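Local coordinates for protein N-hydroxyarylamine O-acetyltransferase (Bacillus cereus, PDB 4DMO) that transfers acetyl groups to arylamines by way of a non-canonical Cys-His-Glu catalytic triad, and probably also O-acetylates N-hydroxyarylamines, at residues A[136-139]-A[143-146]; A[33-38]-A[132-137]; A[218-223]-A[227-232]. One frame throughout, in Å; residues are numbered along the deposited sequence.

Contact 1. Residues A[136-139]-A[143-146]; sequences PVPF and VIHS
The carbonyl oxygen of Pro136 has two carbons of one isoleucine packed against it: Ile144 CG1 lies 3.4 Å from Pro136 O, and Ile144 CD1 follows at 3.5 Å from the same oxygen. The oxygen thus meets hydrocarbon at this seam, and no hydrogen bond crosses between the two segments. Strands 137-138 and 144-146 are the outermost strands of an eight-stranded antiparallel sheet that curls round as a beta-barrel, the second domain of the arylamine N-acetyltransferase fold. Here its two ends meet, and a side chain bridges the seam where ladder bonds might be expected. Each edge strand is bonded to its neighbour in the sheet, Val137 with Leu123 and Ile144 with Tyr151, and the nearest pair across the seam, Val137 CA and Ile144 CA, stands 6.3 Å apart.

Ile144 points across this gap. Its CG1 is turned anti to the carbonyl carbon (chi1 -66°), and the further twist at chi2 (-62°) swings CD1 beside the same oxygen. The branch also lies against the ring of Pro138, meeting it at a slant: Pro138 CD is 3.7 Å from Ile144 CG1. On the Val137 side the fit is slacker. Val137 also touches Ile153 of strand 149-158, while toward the seam Val137 CG2 comes no nearer to Ile144 CG1 than 4.3 Å.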
ATOM      1  N   PRO A 136     -11.564   5.122   1.608  1.00 21.19           N
ATOM      2  CA  PRO A 136     -11.585   4.840   3.046  1.00 21.51           C
ATOM      3  C   PRO A 136     -12.538   3.689   3.409  1.00 26.48           C
ATOM      4  O   PRO A 136     -13.598   3.529   2.822  1.00 18.44           O
ATOM      5  CB  PRO A 136     -12.086   6.164   3.658  1.00 24.76           C
ATOM      6  CG  PRO A 136     -11.747   7.187   2.663  1.00 21.72           C
ATOM      7  CD  PRO A 136     -11.949   6.516   1.330  1.00 26.86           C
ATOM      8  N   VAL A 137     -12.123   2.866   4.361  1.00 27.49           N
ATOM      9  CA  VAL A 137     -12.960   1.786   4.830  1.00 25.37           C
ATOM     10  C   VAL A 137     -13.460   2.159   6.227  1.00 25.61           C
ATOM     11  O   VAL A 137     -12.672   2.287   7.181  1.00 25.18           O
ATOM     12  CB  VAL A 137     -12.194   0.437   4.897  1.00 22.92           C
ATOM     13  CG1 VAL A 137     -13.174  -0.695   5.306  1.00 22.54           C
ATOM     14  CG2 VAL A 137     -11.516   0.132   3.562  1.00 19.69           C
ATOM     15  N   PRO A 138     -14.773   2.345   6.351  1.00 22.13           N
ATOM     16  CA  PRO A 138     -15.337   2.744   7.639  1.00 28.08           C
ATOM     17  C   PRO A 138     -15.302   1.604   8.643  1.00 24.09           C
ATOM     18  O   PRO A 138     -15.670   0.470   8.343  1.00 22.97           O
ATOM     19  CB  PRO A 138     -16.776   3.104   7.292  1.00 26.43           C
ATOM     20  CG  PRO A 138     -17.103   2.220   6.106  1.00 28.09           C
ATOM     21  CD  PRO A 138     -15.807   2.103   5.327  1.00 30.48           C
ATOM     22  N   PHE A 139     -14.853   1.926   9.839  1.00 20.44           N
ATOM     23  CA  PHE A 139     -14.865   0.984  10.931  1.00 29.09           C
ATOM     24  C   PHE A 139     -16.298   0.542  11.299  1.00 30.66           C
ATOM     25  O   PHE A 139     -16.476  -0.511  11.911  1.00 31.08           O
ATOM     26  CB  PHE A 139     -14.181   1.596  12.155  1.00 23.07           C
ATOM     27  CG  PHE A 139     -12.686   1.392  12.188  1.00 24.62           C
ATOM     28  CD1 PHE A 139     -11.866   1.988  11.247  1.00 23.30           C
ATOM     29  CD2 PHE A 139     -12.105   0.610  13.184  1.00 29.61           C
ATOM     30  CE1 PHE A 139     -10.489   1.814  11.292  1.00 31.27           C
ATOM     31  CE2 PHE A 139     -10.720   0.411  13.235  1.00 31.05           C
ATOM     32  CZ  PHE A 139      -9.912   1.029  12.292  1.00 29.86           C
ATOM     33  N   VAL A 143     -19.451  -2.258   3.737  1.00 29.83           N
ATOM     34  CA  VAL A 143     -18.653  -2.834   2.670  1.00 30.99           C
ATOM     35  C   VAL A 143     -18.232  -1.794   1.637  1.00 32.73           C
ATOM     36  O   VAL A 143     -19.048  -1.031   1.120  1.00 25.64           O
ATOM     37  CB  VAL A 143     -19.422  -3.932   1.964  1.00 31.74           C
ATOM     38  CG1 VAL A 143     -18.631  -4.456   0.815  1.00 27.02           C
ATOM     39  CG2 VAL A 143     -19.775  -5.054   2.955  1.00 34.80           C
ATOM     40  N   ILE A 144     -16.938  -1.748   1.359  1.00 32.66           N
ATOM     41  CA  ILE A 144     -16.429  -0.891   0.301  1.00 25.24           C
ATOM     42  C   ILE A 144     -16.194  -1.739  -0.944  1.00 28.15           C
ATOM     43  O   ILE A 144     -15.519  -2.770  -0.899  1.00 25.64           O
ATOM     44  CB  ILE A 144     -15.136  -0.148   0.732  1.00 27.97           C
ATOM     45  CG1 ILE A 144     -15.437   0.841   1.873  1.00 27.99           C
ATOM     46  CG2 ILE A 144     -14.512   0.599  -0.454  1.00 27.19           C
ATOM     47  CD1 ILE A 144     -16.391   1.929   1.524  1.00 23.22           C
ATOM     48  N   HIS A 145     -16.807  -1.313  -2.045  1.00 27.70           N
ATOM     49  CA  HIS A 145     -16.713  -2.018  -3.320  1.00 35.68           C
ATOM     50  C   HIS A 145     -15.715  -1.317  -4.248  1.00 26.37           C
ATOM     51  O   HIS A 145     -15.872  -0.150  -4.561  1.00 31.63           O
ATOM     52  CB  HIS A 145     -18.086  -2.066  -4.005  1.00 42.03           C
ATOM     53  CG  HIS A 145     -19.200  -2.536  -3.114  1.00 45.58           C
ATOM     54  ND1 HIS A 145     -19.673  -3.830  -3.137  1.00 36.43           N
ATOM     55  CD2 HIS A 145     -19.930  -1.881  -2.174  1.00 47.43           C
ATOM     56  CE1 HIS A 145     -20.650  -3.956  -2.251  1.00 46.15           C
ATOM     57  NE2 HIS A 145     -20.825  -2.789  -1.654  1.00 42.16           N
ATOM     58  N   SER A 146     -14.705  -2.042  -4.702  1.00 30.98           N
ATOM     59  CA  SER A 146     -13.709  -1.470  -5.585  1.00 28.68           C
ATOM     60  C   SER A 146     -13.455  -2.465  -6.696  1.00 23.51           C
ATOM     61  O   SER A 146     -13.916  -3.597  -6.622  1.00 24.86           O
ATOM     62  CB  SER A 146     -12.430  -1.184  -4.795  1.00 34.43           C
ATOM     63  OG  SER A 146     -11.389  -2.091  -5.142  1.00 26.85           O
TER

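Contact 2. Residues A[33-38]-A[132-137]; sequences AMAQTV and LPLAPV
This is a small, buried, purely apolar contact in which the last turn of helix 27-37 rests on the loop that leads from strand 120-124 to strand 137-138, so that a helix from the N-terminal helical part of the acetyltransferase fold meets the edge of its beta-barrel. Ala35 carries the helix side of the contact. Its methyl points at the loop and settles between the ends of two leucines: Ala35 CB is 3.7 Å from Leu134 CD2 and 3.8 Å from Leu132 CD1. The two leucine methyls, Leu132 CD1 and Leu134 CD2, are 4.6 Å apart, and the alanine methyl touches both.

The loop presents both leucines on the helix side by bending between them. Pro133 is turned aside toward Glu125, and Leu134 takes up a left-handed backbone conformation (phi 58°). Its side chain leaves the backbone obliquely, yet with CG anti to the carbonyl carbon (chi1 -55°) one branch still arrives at the alanine. Leu222 of strand 218-223 touches Ala35, Leu132 and Leu134 alike and completes the cluster.

The polar groups named here bond within the helix or to other parts of the chain. At the helix end Thr37 OG1 folds back to Ala33 O at 2.9 Å, approaching from above the carbonyl plane, and Met34 O accepts from both Val38 N and Thr37 N. In the loop, Leu132 O is hydrogen-bonded to the hydroxyl of Thr148. Between these two segments no directional bond sets the fit; the three methyls touch by shape, with Leu222 packed beside them, and the contact probably owes its stability to burial of apolar surface.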
ATOM      1  N   ALA A  33      -5.949   7.650  -7.571  1.00 19.03           N
ATOM      2  CA  ALA A  33      -4.808   8.223  -8.264  1.00 19.89           C
ATOM      3  C   ALA A  33      -3.495   7.628  -7.736  1.00 15.86           C
ATOM      4  O   ALA A  33      -2.601   7.320  -8.518  1.00 17.93           O
ATOM      5  CB  ALA A  33      -4.804   9.759  -8.132  1.00 17.89           C
ATOM      6  N   MET A  34      -3.366   7.475  -6.421  1.00 12.37           N
ATOM      7  CA  MET A  34      -2.158   6.873  -5.874  1.00 14.61           C
ATOM      8  C   MET A  34      -1.977   5.466  -6.413  1.00 15.33           C
ATOM      9  O   MET A  34      -0.861   5.092  -6.726  1.00 15.42           O
ATOM     10  CB  MET A  34      -2.147   6.851  -4.359  1.00 10.58           C
ATOM     11  CG  MET A  34      -0.829   6.347  -3.823  1.00 17.49           C
ATOM     12  SD  MET A  34      -0.631   6.680  -2.094  1.00 14.73           S
ATOM     13  CE  MET A  34       0.890   5.850  -1.713  1.00 16.53           C
ATOM     14  N   ALA A  35      -3.059   4.697  -6.563  1.00 14.24           N
ATOM     15  CA  ALA A  35      -2.916   3.326  -7.041  1.00 12.11           C
ATOM     16  C   ALA A  35      -2.501   3.307  -8.473  1.00 13.94           C
ATOM     17  O   ALA A  35      -1.840   2.371  -8.892  1.00 13.11           O
ATOM     18  CB  ALA A  35      -4.192   2.559  -6.898  1.00 12.65           C
ATOM     19  N   GLN A  36      -2.932   4.312  -9.245  1.00 16.42           N
ATOM     20  CA  GLN A  36      -2.605   4.354 -10.673  1.00 18.30           C
ATOM     21  C   GLN A  36      -1.144   4.756 -10.918  1.00 19.43           C
ATOM     22  O   GLN A  36      -0.556   4.411 -11.949  1.00 15.50           O
ATOM     23  CB  GLN A  36      -3.587   5.277 -11.432  1.00 20.06           C
ATOM     24  CG  GLN A  36      -5.048   4.757 -11.469  1.00 17.07           C
ATOM     25  CD  GLN A  36      -5.184   3.348 -12.103  1.00 20.51           C
ATOM     26  OE1 GLN A  36      -4.676   3.079 -13.179  1.00 22.51           O
ATOM     27  NE2 GLN A  36      -5.911   2.475 -11.433  1.00 21.55           N
ATOM     28  N   THR A  37      -0.539   5.438  -9.947  1.00 17.42           N
ATOM     29  CA  THR A  37       0.771   6.041 -10.167  1.00 13.48           C
ATOM     30  C   THR A  37       1.916   5.460  -9.335  1.00 15.42           C
ATOM     31  O   THR A  37       3.026   5.398  -9.814  1.00 12.89           O
ATOM     32  CB  THR A  37       0.737   7.621  -9.977  1.00 19.97           C
ATOM     33  OG1 THR A  37       0.246   7.976  -8.668  1.00 16.08           O
ATOM     34  CG2 THR A  37      -0.096   8.322 -11.079  1.00 16.13           C
ATOM     35  N   VAL A  38       1.647   5.065  -8.098  1.00 13.36           N
ATOM     36  CA  VAL A  38       2.668   4.545  -7.218  1.00 11.34           C
ATOM     37  C   VAL A  38       2.535   3.057  -7.085  1.00 14.85           C
ATOM     38  O   VAL A  38       1.555   2.555  -6.552  1.00 15.94           O
ATOM     39  CB  VAL A  38       2.578   5.141  -5.821  1.00 11.91           C
ATOM     40  CG1 VAL A  38       3.795   4.760  -5.025  1.00 12.60           C
ATOM     41  CG2 VAL A  38       2.440   6.652  -5.901  1.00 13.80           C
ATOM     42  N   LEU A 132      -6.449  -3.287  -2.943  1.00 16.77           N
ATOM     43  CA  LEU A 132      -6.664  -1.925  -2.501  1.00 12.55           C
ATOM     44  C   LEU A 132      -8.135  -1.537  -2.532  1.00 19.81           C
ATOM     45  O   LEU A 132      -8.802  -1.671  -3.549  1.00 18.19           O
ATOM     46  CB  LEU A 132      -5.841  -0.963  -3.375  1.00 13.12           C
ATOM     47  CG  LEU A 132      -4.300  -1.166  -3.380  1.00 16.74           C
ATOM     48  CD1 LEU A 132      -3.600  -0.230  -4.397  1.00 16.17           C
ATOM     49  CD2 LEU A 132      -3.681  -0.974  -1.954  1.00 12.38           C
ATOM     50  N   PRO A 133      -8.634  -0.998  -1.419  1.00 18.39           N
ATOM     51  CA  PRO A 133     -10.035  -0.574  -1.375  1.00 22.16           C
ATOM     52  C   PRO A 133     -10.317   0.654  -2.261  1.00 21.22           C
ATOM     53  O   PRO A 133     -11.471   0.872  -2.601  1.00 20.09           O
ATOM     54  CB  PRO A 133     -10.259  -0.242   0.110  1.00 20.26           C
ATOM     55  CG  PRO A 133      -9.147  -0.909   0.851  1.00 25.71           C
ATOM     56  CD  PRO A 133      -7.974  -0.862  -0.107  1.00 18.24           C
ATOM     57  N   LEU A 134      -9.287   1.428  -2.608  1.00 19.68           N
ATOM     58  CA  LEU A 134      -9.424   2.656  -3.416  1.00 17.80           C
ATOM     59  C   LEU A 134     -10.369   3.682  -2.790  1.00 18.41           C
ATOM     60  O   LEU A 134     -10.849   4.612  -3.447  1.00 18.72           O
ATOM     61  CB  LEU A 134      -9.867   2.322  -4.831  1.00 17.27           C
ATOM     62  CG  LEU A 134      -8.906   1.313  -5.450  1.00 13.24           C
ATOM     63  CD1 LEU A 134      -9.409   0.941  -6.800  1.00 12.32           C
ATOM     64  CD2 LEU A 134      -7.516   1.859  -5.558  1.00 10.59           C
ATOM     65  N   ALA A 135     -10.621   3.511  -1.504  1.00 20.55           N
ATOM     66  CA  ALA A 135     -11.394   4.477  -0.747  1.00 24.48           C
ATOM     67  C   ALA A 135     -11.236   4.164   0.735  1.00 16.71           C
ATOM     68  O   ALA A 135     -10.796   3.072   1.089  1.00 21.59           O
ATOM     69  CB  ALA A 135     -12.858   4.419  -1.168  1.00 23.85           C
ATOM     70  N   PRO A 136     -11.564   5.122   1.608  1.00 21.19           N
ATOM     71  CA  PRO A 136     -11.585   4.840   3.046  1.00 21.51           C
ATOM     72  C   PRO A 136     -12.538   3.689   3.409  1.00 26.48           C
ATOM     73  O   PRO A 136     -13.598   3.529   2.822  1.00 18.44           O
ATOM     74  CB  PRO A 136     -12.086   6.164   3.658  1.00 24.76           C
ATOM     75  CG  PRO A 136     -11.747   7.187   2.663  1.00 21.72           C
ATOM     76  CD  PRO A 136     -11.949   6.516   1.330  1.00 26.86           C
ATOM     77  N   VAL A 137     -12.123   2.866   4.361  1.00 27.49           N
ATOM     78  CA  VAL A 137     -12.960   1.786   4.830  1.00 25.37           C
ATOM     79  C   VAL A 137     -13.460   2.159   6.227  1.00 25.61           C
ATOM     80  O   VAL A 137     -12.672   2.287   7.181  1.00 25.18           O
ATOM     81  CB  VAL A 137     -12.194   0.437   4.897  1.00 22.92           C
ATOM     82  CG1 VAL A 137     -13.174  -0.695   5.306  1.00 22.54           C
ATOM     83  CG2 VAL A 137     -11.516   0.132   3.562  1.00 19.69           C
TER

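Contact 3. Residues A[218-223]-A[227-232]; sequences LIVKLT and HASLTK
Val220 meets Ala228 and Ser229 across the antiparallel beta hairpin of strands 218-223 and 226-231, and its short side chain shows how a hairpin pair is filled. From CB outward the contact tightens. Val220 CB lies 3.9 Å from Ala228 O and slightly farther from Ser229 OG, while CG2, set anti to the backbone N, advances to 3.6 Å from Ala228 O and touches Ser229 OG as well. The same methyl reaches obliquely toward the ring of His227, two residues before Ser229. Val220 also touches Phe40 and Ser130, beyond the hairpin.

Val220 and Ser229 form a non-hydrogen-bonded pair; the pairs beside it carry the bonds. Ile219 and Leu230 exchange two, the shorter from Leu230 N to Ile219 O (2.7 Å), and Lys221 and Ala228 exchange two more, with Lys221 N to Ala228 O at 3.0 Å. Between these rungs CA-H...O contacts add to the ladder, among them Val220 CA to Ala228 O at 3.3 Å.

The opposite face, bearing Ile219 and Leu230, is covered by Phe261 of helix 250-261. Back on the valine's face, toward the turn, Leu222 CD2 lies slantwise against His227 CB at 3.7 Å.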
ATOM      1  N   LEU A 218       9.458  -8.160  -6.824  1.00 19.88           N
ATOM      2  CA  LEU A 218       8.014  -8.196  -6.841  1.00 23.76           C
ATOM      3  C   LEU A 218       7.519  -6.759  -7.073  1.00 22.14           C
ATOM      4  O   LEU A 218       7.820  -5.857  -6.288  1.00 19.73           O
ATOM      5  CB  LEU A 218       7.545  -8.726  -5.504  1.00 19.27           C
ATOM      6  CG  LEU A 218       6.150  -9.288  -5.349  1.00 40.69           C
ATOM      7  CD1 LEU A 218       6.061  -9.959  -3.970  1.00 42.07           C
ATOM      8  CD2 LEU A 218       5.120  -8.208  -5.468  1.00 38.67           C
ATOM      9  N   ILE A 219       6.810  -6.533  -8.171  1.00 19.69           N
ATOM     10  CA  ILE A 219       6.257  -5.209  -8.481  1.00 22.01           C
ATOM     11  C   ILE A 219       4.822  -5.362  -8.968  1.00 26.19           C
ATOM     12  O   ILE A 219       4.594  -6.040  -9.957  1.00 19.11           O
ATOM     13  CB  ILE A 219       7.012  -4.482  -9.602  1.00 19.32           C
ATOM     14  CG1 ILE A 219       8.514  -4.305  -9.279  1.00 15.11           C
ATOM     15  CG2 ILE A 219       6.379  -3.126  -9.834  1.00 19.91           C
ATOM     16  CD1 ILE A 219       9.370  -5.377  -9.872  1.00 28.01           C
ATOM     17  N   VAL A 220       3.865  -4.704  -8.308  1.00 20.36           N
ATOM     18  CA  VAL A 220       2.492  -4.700  -8.803  1.00 19.91           C
ATOM     19  C   VAL A 220       1.922  -3.273  -8.796  1.00 21.91           C
ATOM     20  O   VAL A 220       2.263  -2.453  -7.946  1.00 16.71           O
ATOM     21  CB  VAL A 220       1.595  -5.650  -7.970  1.00 21.02           C
ATOM     22  CG1 VAL A 220       1.653  -5.296  -6.548  1.00 24.78           C
ATOM     23  CG2 VAL A 220       0.137  -5.581  -8.402  1.00 25.44           C
ATOM     24  N   LYS A 221       1.070  -2.987  -9.776  1.00 15.07           N
ATOM     25  CA  LYS A 221       0.383  -1.719  -9.851  1.00 16.32           C
ATOM     26  C   LYS A 221      -0.955  -1.860 -10.540  1.00 14.52           C
ATOM     27  O   LYS A 221      -1.062  -2.541 -11.551  1.00 14.28           O
ATOM     28  CB  LYS A 221       1.200  -0.719 -10.625  1.00 12.61           C
ATOM     29  CG  LYS A 221       0.692   0.674 -10.444  1.00 13.09           C
ATOM     30  CD  LYS A 221       1.561   1.718 -11.162  1.00 18.46           C
ATOM     31  CE  LYS A 221       1.479   1.634 -12.663  1.00 20.86           C
ATOM     32  NZ  LYS A 221       0.107   1.899 -13.105  1.00 15.02           N
ATOM     33  N   LEU A 222      -1.972  -1.203  -9.999  1.00 14.94           N
ATOM     34  CA  LEU A 222      -3.248  -1.128 -10.705  1.00 18.63           C
ATOM     35  C   LEU A 222      -3.078  -0.302 -11.955  1.00 18.53           C
ATOM     36  O   LEU A 222      -2.192   0.553 -12.064  1.00 18.07           O
ATOM     37  CB  LEU A 222      -4.341  -0.531  -9.820  1.00 14.75           C
ATOM     38  CG  LEU A 222      -4.514  -1.391  -8.555  1.00 12.23           C
ATOM     39  CD1 LEU A 222      -5.702  -0.923  -7.814  1.00  8.21           C
ATOM     40  CD2 LEU A 222      -4.625  -2.887  -8.865  1.00 13.37           C
ATOM     41  N   THR A 223      -3.949  -0.566 -12.904  1.00 20.82           N
ATOM     42  CA  THR A 223      -3.980   0.169 -14.137  1.00 19.75           C
ATOM     43  C   THR A 223      -5.411   0.590 -14.399  1.00 23.35           C
ATOM     44  O   THR A 223      -6.304   0.280 -13.617  1.00 21.83           O
ATOM     45  CB  THR A 223      -3.477  -0.705 -15.295  1.00 24.44           C
ATOM     46  OG1 THR A 223      -4.333  -1.843 -15.425  1.00 23.58           O
ATOM     47  CG2 THR A 223      -2.033  -1.193 -15.044  1.00 22.61           C
ATOM     48  N   HIS A 227      -4.685  -4.533 -13.731  1.00 23.33           N
ATOM     49  CA  HIS A 227      -3.412  -4.429 -13.017  1.00 18.70           C
ATOM     50  C   HIS A 227      -2.273  -5.099 -13.806  1.00 24.95           C
ATOM     51  O   HIS A 227      -2.490  -5.773 -14.824  1.00 22.98           O
ATOM     52  CB  HIS A 227      -3.537  -5.045 -11.645  1.00 24.46           C
ATOM     53  CG  HIS A 227      -3.503  -6.532 -11.673  1.00 26.81           C
ATOM     54  ND1 HIS A 227      -2.326  -7.250 -11.592  1.00 31.14           N
ATOM     55  CD2 HIS A 227      -4.492  -7.438 -11.804  1.00 22.14           C
ATOM     56  CE1 HIS A 227      -2.601  -8.535 -11.663  1.00 34.00           C
ATOM     57  NE2 HIS A 227      -3.908  -8.676 -11.819  1.00 26.94           N
ATOM     58  N   ALA A 228      -1.048  -4.855 -13.354  1.00 21.47           N
ATOM     59  CA  ALA A 228       0.147  -5.399 -13.976  1.00 20.18           C
ATOM     60  C   ALA A 228       1.100  -5.818 -12.852  1.00 27.71           C
ATOM     61  O   ALA A 228       1.203  -5.119 -11.843  1.00 26.69           O
ATOM     62  CB  ALA A 228       0.776  -4.381 -14.860  1.00 19.28           C
ATOM     63  N   SER A 229       1.737  -6.977 -13.013  1.00 19.76           N
ATOM     64  CA  SER A 229       2.632  -7.566 -12.014  1.00 21.89           C
ATOM     65  C   SER A 229       3.909  -8.045 -12.676  1.00 27.08           C
ATOM     66  O   SER A 229       3.882  -8.636 -13.754  1.00 31.52           O
ATOM     67  CB  SER A 229       1.972  -8.748 -11.317  1.00 23.38           C
ATOM     68  OG  SER A 229       0.727  -8.379 -10.787  1.00 39.01           O
ATOM     69  N   LEU A 230       5.036  -7.763 -12.040  1.00 25.16           N
ATOM     70  CA  LEU A 230       6.335  -8.135 -12.590  1.00 32.22           C
ATOM     71  C   LEU A 230       7.178  -8.842 -11.540  1.00 32.45           C
ATOM     72  O   LEU A 230       7.164  -8.481 -10.356  1.00 32.23           O
ATOM     73  CB  LEU A 230       7.070  -6.908 -13.138  1.00 27.62           C
ATOM     74  CG  LEU A 230       8.475  -7.111 -13.730  1.00 36.73           C
ATOM     75  CD1 LEU A 230       8.423  -7.991 -14.960  1.00 37.15           C
ATOM     76  CD2 LEU A 230       9.137  -5.782 -14.054  1.00 30.00           C
ATOM     77  N   THR A 231       7.846  -9.910 -11.976  1.00 35.29           N
ATOM     78  CA  THR A 231       8.834 -10.598 -11.155  1.00 41.21           C
ATOM     79  C   THR A 231      10.087 -10.906 -11.995  1.00 45.24           C
ATOM     80  O   THR A 231      10.156 -10.599 -13.199  1.00 41.65           O
ATOM     81  CB  THR A 231       8.306 -11.923 -10.555  1.00 31.17           C
ATOM     82  OG1 THR A 231       8.308 -12.926 -11.579  1.00 34.95           O
ATOM     83  CG2 THR A 231       6.927 -11.748  -9.967  1.00 28.28           C
ATOM     84  N   LYS A 232      11.054 -11.554 -11.356  1.00 34.64           N
ATOM     85  CA  LYS A 232      12.344 -11.796 -11.972  1.00 48.80           C
ATOM     86  C   LYS A 232      12.088 -12.521 -13.273  1.00 52.80           C
ATOM     87  O   LYS A 232      12.870 -12.421 -14.226  1.00 52.00           O
ATOM     88  CB  LYS A 232      13.219 -12.669 -11.049  1.00 46.68           C
ATOM     89  CG  LYS A 232      14.724 -12.393 -11.065  1.00 54.84           C
ATOM     90  CD  LYS A 232      15.391 -12.864  -9.734  1.00 52.78           C
ATOM     91  CE  LYS A 232      16.504 -11.898  -9.243  1.00 57.24           C
ATOM     92  NZ  LYS A 232      16.898 -12.132  -7.816  1.00 43.07           N
TER

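Overall arrangement
Contact 2 lies between the other two. It shares Pro136 and Val137 with contact 1, their centres 12 Å apart, and Ser146 OG ties them further through Leu132 O at 3.1 Å. On its other flank it meets contact 3, centred 15 Å off: Lys221 NZ reaches Gln36 O at 2.8 Å and also bonds Leu222 O, so one ammonium group pins helix end and hairpin together. Contacts 1 and 3 do not touch; their nearest atoms are about 6 Å apart. Barrel seam, helix end and C-terminal sheet thus adjoin one after another in space. The segment 143-146 of contact 1 comes near the ligand pocket: Val143 touches Trp182, one of the residues around the bound piperidinium sulfonate.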